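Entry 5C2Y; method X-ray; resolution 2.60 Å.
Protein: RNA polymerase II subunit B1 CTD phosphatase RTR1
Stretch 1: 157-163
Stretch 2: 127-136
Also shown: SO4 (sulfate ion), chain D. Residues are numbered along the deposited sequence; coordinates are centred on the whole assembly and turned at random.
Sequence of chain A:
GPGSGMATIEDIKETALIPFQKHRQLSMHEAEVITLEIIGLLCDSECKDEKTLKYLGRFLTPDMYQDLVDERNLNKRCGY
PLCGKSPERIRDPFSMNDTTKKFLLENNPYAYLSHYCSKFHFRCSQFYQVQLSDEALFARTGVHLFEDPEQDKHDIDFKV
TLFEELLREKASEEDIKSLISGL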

# COMPACT_ATOMS: atom_id res chain seq x y z
N ASP A 157 -7.90 15.20 0.84
CA ASP A 157 -6.60 15.50 0.26
C ASP A 157 -5.76 14.26 0.01
O ASP A 157 -4.83 14.28 -0.81
CB ASP A 157 -5.85 16.46 1.16
CG ASP A 157 -6.42 17.85 1.12
OD1 ASP A 157 -6.82 18.30 0.02
OD2 ASP A 157 -6.50 18.49 2.19
N PHE A 158 -6.07 13.18 0.71
CA PHE A 158 -5.30 11.95 0.59
C PHE A 158 -6.21 10.78 0.28
O PHE A 158 -5.86 9.63 0.53
CB PHE A 158 -4.48 11.72 1.85
CG PHE A 158 -3.46 12.78 2.09
CD1 PHE A 158 -2.40 12.93 1.20
CD2 PHE A 158 -3.57 13.65 3.15
CE1 PHE A 158 -1.45 13.92 1.39
CE2 PHE A 158 -2.63 14.64 3.35
CZ PHE A 158 -1.56 14.78 2.47
N LYS A 159 -7.37 11.10 -0.27
CA LYS A 159 -8.25 10.11 -0.88
C LYS A 159 -7.47 9.26 -1.87
O LYS A 159 -6.69 9.78 -2.68
CB LYS A 159 -9.42 10.79 -1.60
CG LYS A 159 -10.40 9.84 -2.27
CD LYS A 159 -11.72 10.53 -2.58
CE LYS A 159 -12.75 9.52 -3.06
NZ LYS A 159 -13.93 9.45 -2.16
N VAL A 160 -7.68 7.95 -1.76
CA VAL A 160 -7.14 6.98 -2.69
C VAL A 160 -8.30 6.13 -3.14
O VAL A 160 -9.10 5.70 -2.31
CB VAL A 160 -6.03 6.10 -2.05
CG1 VAL A 160 -5.50 5.13 -3.05
CG2 VAL A 160 -4.89 6.96 -1.56
N THR A 161 -8.43 5.92 -4.45
CA THR A 161 -9.44 5.03 -5.00
C THR A 161 -8.78 3.72 -5.40
O THR A 161 -7.79 3.72 -6.14
CB THR A 161 -10.13 5.63 -6.25
OG1 THR A 161 -10.91 6.78 -5.89
CG2 THR A 161 -11.02 4.61 -6.90
N LEU A 162 -9.30 2.59 -4.93
CA LEU A 162 -8.68 1.32 -5.27
C LEU A 162 -9.14 0.87 -6.64
O LEU A 162 -10.25 1.19 -7.06
CB LEU A 162 -9.00 0.24 -4.23
CG LEU A 162 -8.61 0.55 -2.79
CD1 LEU A 162 -8.55 -0.73 -2.00
CD2 LEU A 162 -7.28 1.29 -2.75
N PHE A 163 -8.30 0.12 -7.34
CA PHE A 163 -8.63 -0.31 -8.68
C PHE A 163 -9.89 -1.13 -8.61
O PHE A 163 -10.81 -0.96 -9.42
CB PHE A 163 -7.48 -1.11 -9.30
CG PHE A 163 -7.74 -1.57 -10.70
CD1 PHE A 163 -8.42 -0.78 -11.59
CD2 PHE A 163 -7.26 -2.79 -11.14
CE1 PHE A 163 -8.64 -1.21 -12.89
CE2 PHE A 163 -7.47 -3.22 -12.43
CZ PHE A 163 -8.16 -2.44 -13.30
S SO4 D . -13.62 6.67 0.85
O1 SO4 D . -14.49 5.60 0.39
O2 SO4 D . -12.71 7.07 -0.22
O3 SO4 D . -12.87 6.20 2.02
O4 SO4 D . -14.41 7.83 1.26
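Stretch 2 127-136: FYQVQLSDEA

Stretch 2 begins in a helix that started earlier in the chain and goes on into a turn and loop. A type I beta turn spans Gln129 to Leu132. Stretch 1 leaves a helix at Phe158 and runs extended from Lys159 to Leu162, which is the N-cap of the next helix. The two stretches run in opposite senses: Phe163 lies by Phe127, Leu162 by Tyr128 and Val160 by Gln131, with CA to CA distances of 6.0, 6.0 and 6.5 Å.

The polar link is made by one side chain. The amide of Gln131 pairs with the backbone of Thr161 in both directions. Thr161 N donates to Gln131 OE1 at 3.1 Å, almost straight at 177°. Gln131 NE2 donates to Thr161 O at 2.8 Å. The same NE2 also donates to Phe127 O at 3.0 Å, four residues earlier. Its two acceptors thus lie one in each stretch, and the side chain is tied to its own stretch while it bonds to the extended segment at Thr161. No backbone-to-backbone hydrogen bond joins the stretches.

Within stretch 2, Gln131 N donates to Tyr128 O at 3.2 Å and Leu132 N to Gln129 O at 3.1 Å. Glu135 N donates to Ser133 OG at 2.7 Å. Tyr128 OH is satisfied elsewhere in the structure.

Other contacts, mostly apolar, accompany these hydrogen bonds. Val160 CG1 lies 3.4 Å from Tyr128 CD1, and Leu162 CD2 lies at the edge of that ring, 3.7 Å from Tyr128 CD1. Phe163 CA sits over the Phe127 face, 3.8 Å from the ring centroid. Thr161 O meets the Phe127 edge, 3.0 Å from Phe127 CE1. Phe158 CE1 approaches Ser133 CB at 4.1 Å.

Lys159 CA-to-CB is sideways to stretch 2, and its NZ makes a weak hydrogen bond to sulfate O2 at 3.3 Å.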

# COMPACT_ATOMS: atom_id res chain seq x y z
N PHE A 127 -2.01 1.09 -9.63
CA PHE A 127 -3.16 1.99 -9.60
C PHE A 127 -3.19 2.77 -8.29
O PHE A 127 -3.42 3.98 -8.27
CB PHE A 127 -4.42 1.16 -9.78
CG PHE A 127 -5.67 1.97 -9.99
CD1 PHE A 127 -6.44 2.39 -8.91
CD2 PHE A 127 -6.11 2.28 -11.28
CE1 PHE A 127 -7.61 3.12 -9.10
CE2 PHE A 127 -7.27 3.00 -11.48
CZ PHE A 127 -8.03 3.41 -10.40
N TYR A 128 -2.96 2.06 -7.20
CA TYR A 128 -2.86 2.66 -5.87
C TYR A 128 -1.69 3.63 -5.78
O TYR A 128 -1.85 4.78 -5.41
CB TYR A 128 -2.69 1.57 -4.82
CG TYR A 128 -2.59 2.02 -3.39
CD1 TYR A 128 -3.74 2.27 -2.64
CD2 TYR A 128 -1.36 2.15 -2.76
CE1 TYR A 128 -3.65 2.67 -1.32
CE2 TYR A 128 -1.26 2.55 -1.43
CZ TYR A 128 -2.41 2.80 -0.72
OH TYR A 128 -2.32 3.19 0.60
N GLN A 129 -0.51 3.15 -6.16
CA GLN A 129 0.73 3.89 -5.97
C GLN A 129 0.81 5.26 -6.65
O GLN A 129 1.33 6.23 -6.08
CB GLN A 129 1.89 3.05 -6.45
CG GLN A 129 3.22 3.78 -6.35
CD GLN A 129 4.31 3.06 -7.09
OE1 GLN A 129 4.08 2.53 -8.17
NE2 GLN A 129 5.51 3.03 -6.51
N VAL A 130 0.31 5.35 -7.88
CA VAL A 130 0.46 6.57 -8.68
C VAL A 130 -0.47 7.68 -8.18
O VAL A 130 -0.39 8.82 -8.62
CB VAL A 130 0.17 6.29 -10.16
CG1 VAL A 130 1.15 5.24 -10.70
CG2 VAL A 130 -1.26 5.82 -10.33
N GLN A 131 -1.35 7.34 -7.25
CA GLN A 131 -2.24 8.34 -6.66
C GLN A 131 -1.66 8.92 -5.38
O GLN A 131 -2.27 9.81 -4.78
CB GLN A 131 -3.59 7.73 -6.34
CG GLN A 131 -4.34 7.19 -7.51
CD GLN A 131 -5.67 6.61 -7.07
OE1 GLN A 131 -6.45 7.30 -6.39
NE2 GLN A 131 -5.92 5.34 -7.41
N LEU A 132 -0.51 8.41 -4.96
CA LEU A 132 0.04 8.79 -3.68
C LEU A 132 0.80 10.09 -3.84
O LEU A 132 1.46 10.32 -4.84
CB LEU A 132 0.95 7.70 -3.14
CG LEU A 132 0.34 6.41 -2.58
CD1 LEU A 132 1.43 5.40 -2.30
CD2 LEU A 132 -0.48 6.69 -1.33
N SER A 133 0.73 10.95 -2.83
CA SER A 133 1.39 12.22 -2.91
C SER A 133 2.89 12.11 -2.77
O SER A 133 3.38 11.32 -1.96
CB SER A 133 0.89 13.14 -1.83
OG SER A 133 1.79 14.23 -1.73
N ASP A 134 3.62 12.94 -3.51
CA ASP A 134 5.08 13.06 -3.35
C ASP A 134 5.49 13.94 -2.16
O ASP A 134 6.67 14.10 -1.84
CB ASP A 134 5.72 13.62 -4.62
CG ASP A 134 5.51 12.72 -5.80
OD1 ASP A 134 6.25 11.72 -5.94
OD2 ASP A 134 4.59 13.03 -6.60
N GLU A 135 4.51 14.54 -1.51
CA GLU A 135 4.78 15.38 -0.37
C GLU A 135 5.25 14.50 0.77
O GLU A 135 4.62 13.48 1.06
CB GLU A 135 3.53 16.16 0.01
CG GLU A 135 3.74 17.38 0.88
CD GLU A 135 2.40 17.95 1.35
OE1 GLU A 135 1.35 17.46 0.84
OE2 GLU A 135 2.40 18.85 2.22
N ALA A 136 6.35 14.88 1.43
CA ALA A 136 6.87 14.07 2.54
C ALA A 136 5.91 14.09 3.72
O ALA A 136 5.19 15.07 3.96
CB ALA A 136 8.23 14.56 2.97